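Local coordinates for holo-[acyl-carrier-protein] synthase (PDB 5SUV) that belongs to the 4'-phosphopantetheinyl transferase superfamily and binds coenzyme A at the interfaces between subunits of a three-chain assembly, at residues A[77-82]-A[87-92]; A[31-36]-A[55-60]; A[109-114]-A[118-123]. All coordinates share one frame; numbering follows the deposited sequence.

Interaction 1: residues A[77-82]-A[87-92]; sequences IGIGHD and PEFFYG. With COA (coenzyme A), chain F.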
# COMPACT_ATOMS: atom_id res chain seq x y z
N ILE A 77 -2.99 16.28 12.38
CA ILE A 77 -2.32 15.02 12.06
C ILE A 77 -0.85 15.33 11.81
O ILE A 77 -0.49 15.84 10.75
CB ILE A 77 -2.93 14.34 10.83
CG1 ILE A 77 -4.43 14.08 10.98
CG2 ILE A 77 -2.16 13.05 10.54
CD1 ILE A 77 -5.11 13.87 9.64
N GLY A 78 0.00 15.01 12.78
CA GLY A 78 1.43 15.28 12.69
C GLY A 78 2.23 14.01 12.44
O GLY A 78 1.82 12.92 12.83
N ILE A 79 3.37 14.16 11.78
CA ILE A 79 4.29 13.05 11.54
C ILE A 79 5.59 13.32 12.29
O ILE A 79 6.19 14.39 12.13
CB ILE A 79 4.54 12.83 10.03
CG1 ILE A 79 3.29 12.25 9.35
CG2 ILE A 79 5.67 11.86 9.82
CD1 ILE A 79 2.20 13.26 9.05
N GLY A 80 5.99 12.36 13.12
CA GLY A 80 7.31 12.33 13.72
C GLY A 80 8.04 11.05 13.37
O GLY A 80 7.56 10.28 12.53
N HIS A 81 9.18 10.79 14.01
CA HIS A 81 9.93 9.56 13.77
C HIS A 81 10.53 9.08 15.08
O HIS A 81 10.92 9.89 15.93
CB HIS A 81 11.05 9.76 12.74
CG HIS A 81 10.59 10.27 11.41
ND1 HIS A 81 10.29 11.60 11.19
CD2 HIS A 81 10.38 9.64 10.24
CE1 HIS A 81 9.91 11.76 9.94
NE2 HIS A 81 9.96 10.59 9.33
N ASP A 82 10.61 7.76 15.25
CA ASP A 82 11.22 7.20 16.46
C ASP A 82 12.74 7.17 16.30
O ASP A 82 13.30 7.64 15.31
CB ASP A 82 10.65 5.82 16.77
CG ASP A 82 11.14 4.74 15.81
OD1 ASP A 82 11.98 5.03 14.92
OD2 ASP A 82 10.70 3.58 15.96
N PRO A 87 8.57 6.20 10.81
CA PRO A 87 7.60 7.29 10.92
C PRO A 87 6.44 6.90 11.82
O PRO A 87 6.07 5.72 11.90
CB PRO A 87 7.13 7.50 9.48
CG PRO A 87 7.22 6.12 8.89
CD PRO A 87 8.44 5.49 9.53
N GLU A 88 5.87 7.90 12.49
CA GLU A 88 4.75 7.68 13.40
C GLU A 88 3.96 8.98 13.54
O GLU A 88 4.48 10.08 13.33
CB GLU A 88 5.23 7.18 14.76
CG GLU A 88 6.24 8.08 15.44
CD GLU A 88 6.89 7.44 16.65
OE1 GLU A 88 6.83 6.20 16.78
OE2 GLU A 88 7.48 8.18 17.46
N PHE A 89 2.69 8.84 13.91
CA PHE A 89 1.78 9.98 14.03
C PHE A 89 1.82 10.57 15.43
O PHE A 89 1.97 9.85 16.42
CB PHE A 89 0.34 9.56 13.72
CG PHE A 89 0.10 9.25 12.28
CD1 PHE A 89 0.13 10.24 11.32
CD2 PHE A 89 -0.20 7.95 11.89
CE1 PHE A 89 -0.11 9.95 10.00
CE2 PHE A 89 -0.45 7.65 10.55
CZ PHE A 89 -0.41 8.65 9.62
N PHE A 90 1.66 11.89 15.50
CA PHE A 90 1.29 12.57 16.74
C PHE A 90 0.08 13.44 16.43
O PHE A 90 -0.19 13.76 15.27
CB PHE A 90 2.47 13.38 17.32
CG PHE A 90 2.80 14.62 16.55
CD1 PHE A 90 2.12 15.80 16.81
CD2 PHE A 90 3.81 14.63 15.60
CE1 PHE A 90 2.43 16.95 16.12
CE2 PHE A 90 4.13 15.78 14.92
CZ PHE A 90 3.43 16.94 15.17
N TYR A 91 -0.70 13.77 17.47
CA TYR A 91 -2.03 14.31 17.25
C TYR A 91 -2.23 15.59 18.03
O TYR A 91 -1.72 15.75 19.14
CB TYR A 91 -3.10 13.31 17.68
CG TYR A 91 -2.89 11.96 17.08
CD1 TYR A 91 -2.99 11.80 15.72
CD2 TYR A 91 -2.60 10.87 17.87
CE1 TYR A 91 -2.80 10.57 15.14
CE2 TYR A 91 -2.42 9.61 17.29
CZ TYR A 91 -2.51 9.48 15.94
OH TYR A 91 -2.33 8.24 15.34
N GLY A 92 -2.98 16.50 17.42
CA GLY A 92 -3.52 17.64 18.13
C GLY A 92 -4.54 17.14 19.13
O GLY A 92 -5.14 16.08 18.95
N1A COA F . 11.48 1.65 10.04
C2A COA F . 10.43 1.93 9.25
N3A COA F . 10.37 2.85 8.32
C4A COA F . 11.55 3.61 8.15
C5A COA F . 12.73 3.45 8.93
C6A COA F . 12.63 2.43 9.86
N6A COA F . 13.66 2.17 10.63
N7A COA F . 13.65 4.24 8.58
C8A COA F . 13.10 4.94 7.63
N9A COA F . 11.83 4.59 7.33
C1B COA F . 10.98 5.18 6.36
C2B COA F . 10.83 6.76 6.62
O2B COA F . 9.53 7.20 6.58
C3B COA F . 11.58 7.27 5.39
O3B COA F . 11.11 8.42 4.89
P3B COA F . 11.05 9.75 6.08
O7A COA F . 11.11 10.74 5.09
O8A COA F . 9.76 9.54 6.75
O9A COA F . 12.25 9.43 6.87
C4B COA F . 11.24 6.10 4.43
O4B COA F . 11.57 4.99 5.17
C5B COA F . 12.04 6.15 3.17
O5B COA F . 11.49 5.14 2.32
P1A COA F . 12.46 4.67 1.17
O1A COA F . 12.87 5.81 0.31
O2A COA F . 11.97 3.37 0.66
O3A COA F . 13.84 4.43 2.01
P2A COA F . 15.05 3.98 1.19
O4A COA F . 14.74 2.97 0.24
O5A COA F . 16.00 5.10 0.79
O6A COA F . 15.88 3.19 2.37
CBP COA F . 15.64 1.59 4.06
CCP COA F . 15.10 2.14 2.79
CDP COA F . 15.18 2.46 5.11
CEP COA F . 15.06 0.22 4.33
CAP COA F . 17.20 1.47 4.08
OAP COA F . 17.64 0.87 5.24
C9P COA F . 17.79 0.62 2.95
O9P COA F . 17.79 -0.60 3.07
N8P COA F . 18.39 1.26 1.82
C7P COA F . 18.99 0.50 0.67
C6P COA F . 19.60 -0.82 1.09
C5P COA F . 20.88 -1.10 0.32
O5P COA F . 21.85 -1.51 0.87
N4P COA F . 20.91 -0.88 -1.06
C3P COA F . 22.15 -1.14 -1.79
C2P COA F . 22.23 -2.56 -2.30
S1P COA F . 23.40 -3.58 -1.31
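Gly78 faces Phe90 and Gly80 faces Glu88 in a short beta hairpin, a worked example of how a two-stranded sheet can give each of its faces a separate task. Backbone hydrogen bonds come first. Each of the two pairs is closed by a reciprocal couple of bonds, the shortest running from Gly80 N to Glu88 O at 2.7 Å. The directions of the two short strand segments differ by 138°. A CA-H...O contact from Phe89 CA to Gly78 O, 3.2 Å, adds to the seam.

Apolar contacts occupy the face shared by Ile77, Ile79 and Phe89. The two isoleucines lie alongside the Phe89 ring, with Ile77 CG2 3.7 Å from Phe89 CD1 and Ile79 CD1 4.1 Å from Phe89 CE1. The same ring turns an edge to the backbone across the hairpin, where Gly78 O sits near the ring plane, 3.5 Å from Phe89 CD1. Helix 46-63 packs on this side, where Phe60 meets Phe89 edge to face.

The reverse face carries an aromatic contact. With CG wedged between the backbone N and the carbonyl carbon (chi1 73°), Phe90 folds its ring back across the neighbouring strand, and Gly78, having no side chain, lets the ring lie directly on its backbone. Gly78 CA stands over the ring face, 3.6 Å from the Phe90 centroid, in a CH-pi contact.

Ligand contacts gather at the turn end of the hairpin, in the coenzyme A pocket. Pro87 CG rests 3.4 Å from O2B of the ligand, while the imidazole of His81 uses its edge: NE2 donates in the ring plane to coenzyme A O8A, 2.8 Å away.

Interaction 2: residues A[31-36]-A[55-60]; sequences ILTPEE and AAKEAF. With COA (coenzyme A), chain D.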
# COMPACT_ATOMS: atom_id res chain seq x y z
N ILE A 31 -1.37 22.64 5.29
CA ILE A 31 -1.21 21.19 5.38
C ILE A 31 -0.45 20.77 6.63
O ILE A 31 -0.71 19.71 7.20
CB ILE A 31 -0.48 20.65 4.14
CG1 ILE A 31 -1.23 21.06 2.88
CG2 ILE A 31 -0.33 19.14 4.22
CD1 ILE A 31 -2.66 20.69 2.86
N LEU A 32 0.50 21.59 7.07
CA LEU A 32 1.36 21.23 8.19
C LEU A 32 0.73 21.67 9.51
O LEU A 32 0.03 22.68 9.57
CB LEU A 32 2.73 21.87 8.06
CG LEU A 32 3.48 21.55 6.77
CD1 LEU A 32 4.81 22.26 6.79
CD2 LEU A 32 3.65 20.04 6.60
N THR A 33 1.01 20.90 10.56
CA THR A 33 0.61 21.32 11.90
C THR A 33 1.50 22.45 12.37
O THR A 33 2.62 22.62 11.87
CB THR A 33 0.69 20.17 12.91
OG1 THR A 33 2.07 19.87 13.20
CG2 THR A 33 0.02 18.92 12.40
N PRO A 34 1.05 23.24 13.35
CA PRO A 34 1.92 24.28 13.91
C PRO A 34 3.31 23.77 14.28
O PRO A 34 4.30 24.48 14.09
CB PRO A 34 1.15 24.75 15.15
CG PRO A 34 -0.27 24.44 14.86
CD PRO A 34 -0.26 23.18 14.03
N GLU A 35 3.41 22.53 14.77
CA GLU A 35 4.70 21.97 15.13
C GLU A 35 5.56 21.74 13.90
O GLU A 35 6.72 22.15 13.84
CB GLU A 35 4.51 20.65 15.89
CG GLU A 35 3.75 20.78 17.21
CD GLU A 35 2.24 20.81 17.04
OE1 GLU A 35 1.74 20.59 15.92
OE2 GLU A 35 1.54 21.07 18.04
N GLU A 36 4.99 21.06 12.90
CA GLU A 36 5.74 20.82 11.67
C GLU A 36 6.10 22.12 10.98
O GLU A 36 7.16 22.22 10.35
CB GLU A 36 4.92 19.95 10.73
CG GLU A 36 4.71 18.53 11.19
CD GLU A 36 3.65 17.83 10.39
OE1 GLU A 36 2.72 18.51 9.90
OE2 GLU A 36 3.73 16.61 10.25
N ALA A 55 0.75 13.07 1.87
CA ALA A 55 0.29 11.70 1.64
C ALA A 55 -0.08 11.01 2.95
O ALA A 55 -1.08 10.31 3.03
CB ALA A 55 1.36 10.87 0.92
N ALA A 56 0.75 11.20 3.99
CA ALA A 56 0.50 10.53 5.26
C ALA A 56 -0.78 11.03 5.90
O ALA A 56 -1.56 10.25 6.46
CB ALA A 56 1.69 10.75 6.19
N LYS A 57 -1.03 12.34 5.84
CA LYS A 57 -2.26 12.86 6.41
C LYS A 57 -3.48 12.39 5.63
O LYS A 57 -4.51 12.04 6.20
CB LYS A 57 -2.19 14.38 6.46
CG LYS A 57 -1.03 14.89 7.28
CD LYS A 57 -0.79 16.37 7.03
CE LYS A 57 0.50 16.86 7.69
NZ LYS A 57 0.24 17.61 8.97
N GLU A 58 -3.38 12.37 4.30
CA GLU A 58 -4.52 11.90 3.53
C GLU A 58 -4.79 10.42 3.80
O GLU A 58 -5.94 10.02 3.93
CB GLU A 58 -4.30 12.17 2.04
CG GLU A 58 -4.35 13.64 1.68
CD GLU A 58 -4.65 13.88 0.21
OE1 GLU A 58 -5.40 14.83 -0.10
OE2 GLU A 58 -4.14 13.11 -0.64
N ALA A 59 -3.73 9.60 3.88
CA ALA A 59 -3.95 8.19 4.16
C ALA A 59 -4.51 8.00 5.55
O ALA A 59 -5.37 7.14 5.77
CB ALA A 59 -2.66 7.38 4.00
N PHE A 60 -4.04 8.81 6.52
CA PHE A 60 -4.62 8.76 7.85
C PHE A 60 -6.12 9.03 7.79
O PHE A 60 -6.93 8.28 8.36
CB PHE A 60 -3.93 9.78 8.76
CG PHE A 60 -4.48 9.80 10.17
CD1 PHE A 60 -5.63 10.53 10.47
CD2 PHE A 60 -3.87 9.09 11.18
CE1 PHE A 60 -6.15 10.55 11.76
CE2 PHE A 60 -4.38 9.11 12.47
CZ PHE A 60 -5.52 9.83 12.75
N1A COA D . -12.91 7.39 4.18
C2A COA D . -12.01 6.67 3.48
N3A COA D . -11.71 6.80 2.19
C4A COA D . -12.43 7.78 1.53
C5A COA D . -13.42 8.63 2.12
C6A COA D . -13.60 8.35 3.49
N6A COA D . -14.47 9.01 4.16
N7A COA D . -13.94 9.46 1.25
C8A COA D . -13.29 9.14 0.15
N9A COA D . -12.38 8.15 0.28
C1B COA D . -11.51 7.52 -0.75
C2B COA D . -12.43 6.98 -1.94
O2B COA D . -12.12 5.69 -2.27
C3B COA D . -11.99 7.99 -3.05
O3B COA D . -12.00 7.49 -4.26
P3B COA D . -13.54 6.95 -4.93
O7A COA D . -14.44 7.91 -4.53
O8A COA D . -13.73 5.61 -4.29
O9A COA D . -13.21 6.96 -6.34
C4B COA D . -10.53 8.19 -2.62
O4B COA D . -10.61 8.42 -1.26
C5B COA D . -9.81 9.35 -3.31
O5B COA D . -8.49 9.31 -2.91
P1A COA D . -7.51 10.26 -3.75
O1A COA D . -7.56 9.91 -5.11
O2A COA D . -6.24 10.32 -2.96
O3A COA D . -8.43 11.64 -3.70
P2A COA D . -7.97 12.93 -2.91
O4A COA D . -8.97 13.87 -3.22
O5A COA D . -6.49 13.15 -3.05
O6A COA D . -8.16 12.62 -1.23
CBP COA D . -9.70 12.74 0.56
CCP COA D . -9.40 12.32 -0.91
CDP COA D . -10.52 11.66 1.19
CEP COA D . -8.49 12.98 1.42
CAP COA D . -10.49 13.99 0.48
OAP COA D . -11.71 13.73 -0.14
C9P COA D . -10.79 14.61 1.81
O9P COA D . -11.54 14.09 2.55
N8P COA D . -10.20 15.81 2.14
C7P COA D . -9.30 16.51 1.26
C6P COA D . -9.71 17.99 1.24
C5P COA D . -8.47 18.80 1.17
O5P COA D . -8.04 19.40 2.10
N4P COA D . -7.81 18.85 -0.05
C3P COA D . -6.55 19.59 -0.14
C2P COA D . -6.72 21.05 0.17
S1P COA D . -5.09 21.76 0.24
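Lys57 reaches from the second half of helix 46-63 to Glu36 and to the backbone of Ile31, and so ties that helix to a capping box at the start of helix 34-39. The example illustrates how one buried ammonium group can hold a helix-to-helix junction in place.

The tight part is concentrated at the end of the lysine. Its chain is extended until the last torsion, where a bend (chi4 -102°) swings NZ between Glu36 OE1 and Ile31 O. NZ lies 2.8 Å from Glu36 OE1 in a salt bridge that uses the syn lone pair, and 2.9 Å from Ile31 O, which it meets in the carbonyl plane. Outside the two segments its main partner is the backbone oxygen of Ile77, and that of Phe74 binds it too, so a buried charge is surrounded by acceptors. Glu36 is gripped in turn: OE1 takes a second bond from Thr33 N on its anti side, and OE2 accepts from Ile79 N. Such pairing would probably favour the ionised carboxylate.

Farther back along the lysine the fit is looser. Ile31 CG2 touches Lys57 CD at 4.0 Å, the two side chains crossing at a slant. Thr33 CG2 is an apolar neighbour beside NZ. Between the two residues of the box, Pro34 and Glu35 are on the solvent side and make no contact with residues 55-60, although Glu35 OE1 accepts from Thr33 OG1 at 2.8 Å.

On the far side of Ile31 lies a bound coenzyme A, whose S1P is 3.7 Å from Ile31 CD1. Back at the box, the reciprocal capping bond is nearly straight: Glu36 N donates to Thr33 OG1 over 3.2 Å, with an N-H...O angle of 177°.

Interaction 3: residues A[109-114]-A[118-123]; sequences LSMSDE and VLAFVV. With COA (coenzyme A), chain F.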
# COMPACT_ATOMS: atom_id res chain seq x y z
N LEU A 109 1.96 3.70 10.27
CA LEU A 109 2.29 4.46 9.08
C LEU A 109 3.53 3.88 8.43
O LEU A 109 4.52 3.61 9.11
CB LEU A 109 2.57 5.92 9.43
CG LEU A 109 3.11 6.86 8.35
CD1 LEU A 109 2.12 6.92 7.22
CD2 LEU A 109 3.37 8.26 8.93
N SER A 110 3.49 3.76 7.11
CA SER A 110 4.70 3.54 6.34
C SER A 110 4.71 4.47 5.14
O SER A 110 3.67 4.76 4.55
CB SER A 110 4.82 2.09 5.85
OG SER A 110 6.06 1.88 5.19
N MET A 111 5.90 4.90 4.75
CA MET A 111 6.03 5.73 3.57
C MET A 111 7.17 5.24 2.70
O MET A 111 8.12 4.63 3.19
CB MET A 111 6.25 7.19 3.98
CG MET A 111 4.96 7.79 4.55
SD MET A 111 5.14 9.51 4.97
CE MET A 111 6.27 9.40 6.33
N SER A 112 7.06 5.53 1.41
CA SER A 112 8.13 5.26 0.47
C SER A 112 8.05 6.28 -0.65
O SER A 112 7.01 6.88 -0.91
CB SER A 112 8.03 3.83 -0.10
OG SER A 112 9.11 3.54 -0.97
N ASP A 113 9.17 6.46 -1.34
CA ASP A 113 9.16 7.34 -2.49
C ASP A 113 10.15 6.82 -3.52
O ASP A 113 11.16 6.21 -3.17
CB ASP A 113 9.50 8.78 -2.11
CG ASP A 113 10.91 8.91 -1.59
OD1 ASP A 113 11.85 8.85 -2.41
OD2 ASP A 113 11.09 9.11 -0.37
N GLU A 114 9.83 7.06 -4.78
CA GLU A 114 10.68 6.68 -5.90
C GLU A 114 10.38 7.63 -7.05
O GLU A 114 9.24 7.71 -7.51
CB GLU A 114 10.41 5.23 -6.32
CG GLU A 114 11.30 4.70 -7.44
CD GLU A 114 12.68 4.27 -6.97
OE1 GLU A 114 13.25 4.93 -6.08
OE2 GLU A 114 13.18 3.24 -7.49
N VAL A 118 5.36 9.69 -4.28
CA VAL A 118 5.41 9.46 -2.84
C VAL A 118 4.20 8.63 -2.47
O VAL A 118 3.09 8.87 -2.95
CB VAL A 118 5.43 10.78 -2.04
CG1 VAL A 118 5.45 10.48 -0.55
CG2 VAL A 118 6.64 11.59 -2.43
N LEU A 119 4.42 7.63 -1.63
CA LEU A 119 3.39 6.68 -1.26
C LEU A 119 3.27 6.59 0.25
O LEU A 119 4.29 6.56 0.96
CB LEU A 119 3.72 5.32 -1.86
CG LEU A 119 2.90 4.10 -1.50
CD1 LEU A 119 1.47 4.35 -1.87
CD2 LEU A 119 3.48 2.92 -2.27
N ALA A 120 2.03 6.52 0.75
CA ALA A 120 1.75 6.32 2.16
C ALA A 120 0.72 5.22 2.34
O ALA A 120 -0.26 5.14 1.60
CB ALA A 120 1.25 7.62 2.84
N PHE A 121 0.95 4.36 3.34
CA PHE A 121 -0.00 3.35 3.79
C PHE A 121 -0.23 3.53 5.28
O PHE A 121 0.72 3.76 6.04
CB PHE A 121 0.50 1.93 3.55
CG PHE A 121 0.36 1.44 2.14
CD1 PHE A 121 1.22 1.88 1.15
CD2 PHE A 121 -0.60 0.50 1.83
CE1 PHE A 121 1.10 1.40 -0.15
CE2 PHE A 121 -0.73 0.02 0.53
CZ PHE A 121 0.12 0.47 -0.46
N VAL A 122 -1.49 3.40 5.71
CA VAL A 122 -1.86 3.59 7.10
C VAL A 122 -2.86 2.51 7.49
O VAL A 122 -3.82 2.24 6.75
CB VAL A 122 -2.48 4.98 7.35
CG1 VAL A 122 -3.02 5.10 8.76
CG2 VAL A 122 -1.47 6.09 7.08
N VAL A 123 -2.69 1.95 8.69
CA VAL A 123 -3.66 1.05 9.28
C VAL A 123 -4.03 1.55 10.66
O VAL A 123 -3.17 1.69 11.53
CB VAL A 123 -3.12 -0.39 9.37
CG1 VAL A 123 -4.18 -1.30 9.96
CG2 VAL A 123 -2.68 -0.87 7.99
N1A COA F . 11.48 1.65 10.04
C2A COA F . 10.43 1.93 9.25
N3A COA F . 10.37 2.85 8.32
C4A COA F . 11.55 3.61 8.15
C5A COA F . 12.73 3.45 8.93
C6A COA F . 12.63 2.43 9.86
N6A COA F . 13.66 2.17 10.63
N7A COA F . 13.65 4.24 8.58
C8A COA F . 13.10 4.94 7.63
N9A COA F . 11.83 4.59 7.33
C1B COA F . 10.98 5.18 6.36
C2B COA F . 10.83 6.76 6.62
O2B COA F . 9.53 7.20 6.58
C3B COA F . 11.58 7.27 5.39
O3B COA F . 11.11 8.42 4.89
P3B COA F . 11.05 9.75 6.08
O7A COA F . 11.11 10.74 5.09
O8A COA F . 9.76 9.54 6.75
O9A COA F . 12.25 9.43 6.87
C4B COA F . 11.24 6.10 4.43
O4B COA F . 11.57 4.99 5.17
C5B COA F . 12.04 6.15 3.17
O5B COA F . 11.49 5.14 2.32
P1A COA F . 12.46 4.67 1.17
O1A COA F . 12.87 5.81 0.31
O2A COA F . 11.97 3.37 0.66
O3A COA F . 13.84 4.43 2.01
P2A COA F . 15.05 3.98 1.19
O4A COA F . 14.74 2.97 0.24
O5A COA F . 16.00 5.10 0.79
O6A COA F . 15.88 3.19 2.37
CBP COA F . 15.64 1.59 4.06
CCP COA F . 15.10 2.14 2.79
CDP COA F . 15.18 2.46 5.11
CEP COA F . 15.06 0.22 4.33
CAP COA F . 17.20 1.47 4.08
OAP COA F . 17.64 0.87 5.24
C9P COA F . 17.79 0.62 2.95
O9P COA F . 17.79 -0.60 3.07
N8P COA F . 18.39 1.26 1.82
C7P COA F . 18.99 0.50 0.67
C6P COA F . 19.60 -0.82 1.09
C5P COA F . 20.88 -1.10 0.32
O5P COA F . 21.85 -1.51 0.87
N4P COA F . 20.91 -0.88 -1.06
C3P COA F . 22.15 -1.14 -1.79
C2P COA F . 22.23 -2.56 -2.30
S1P COA F . 23.40 -3.58 -1.31
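One wall of a coenzyme A pocket is built on the pairing of Ser112 with Leu119 and of Met111 with Ala120, and it shows how a regular backbone can present a ligand site. Ser112 and Leu119 exchange two backbone bonds, the shorter from Leu119 N to Ser112 O at 2.8 Å. The side chain of Ser112 meanwhile turns to the ligand: with OG anti to the backbone N (chi1 -177°), it donates to coenzyme A O2A across 3.3 Å. The same hydroxyl accepts from Ile10 N of the second subunit, which leaves it held between coenzyme A and the neighbouring chain. Met111 points to the other face of the strands. Its CG touches Ala120 CB at 4.1 Å, and a bend at the last torsion brings CE to 3.5 Å from coenzyme A O8A.

These residues belong to the hairpin of strands 106-114 and 117-125, two members of a three-stranded antiparallel sheet in which 117-125 is central and 3-12 lies along its other edge. The two segments run at 164°, close to fully antiparallel, and a further reciprocal pair of bonds links Ser110 with Phe121. At the non-hydrogen-bonded positions CA-H...O contacts fill in, such as Met111 CA to Leu119 O at 3.2 Å.

The faces divide by neighbour. Leu109, Met111, Ala120 and Val122 look toward the subunit's own interior; Leu109 CD1 meets Val122 CG2 at 3.7 Å, while helix 46-63 packs against Val122 through Ala59. Leu119 and Phe121 project from the opposite face into the trimer interface. The Phe121 ring stacks on Phe121 of the second subunit and meets Phe121 of the third edge to face, while Leu119 CD2 lies at its rim, in the ring plane.

How the interactions relate
Along the chain the contacts follow one another in series: interaction 2, then interaction 1, then interaction 3. Helix 46-63, which carries residues 55-60, packs against both of the others. Toward interaction 1, with centres about 8 Å apart, it contributes the Lys57 amine and the Phe60 ring, while Glu36 of segment 31-36 adds a second polar link. Toward interaction 3, with centres about 13 Å apart, it offers small alanines that pack closely on the three-stranded sheet. Interactions 1 and 3, also about 13 Å apart by centres, meet directly where Pro87 and Phe89 rest on Leu109, and both touch the same coenzyme A. Interaction 2 borders a different copy, so this subunit contributes to two coenzyme A pockets.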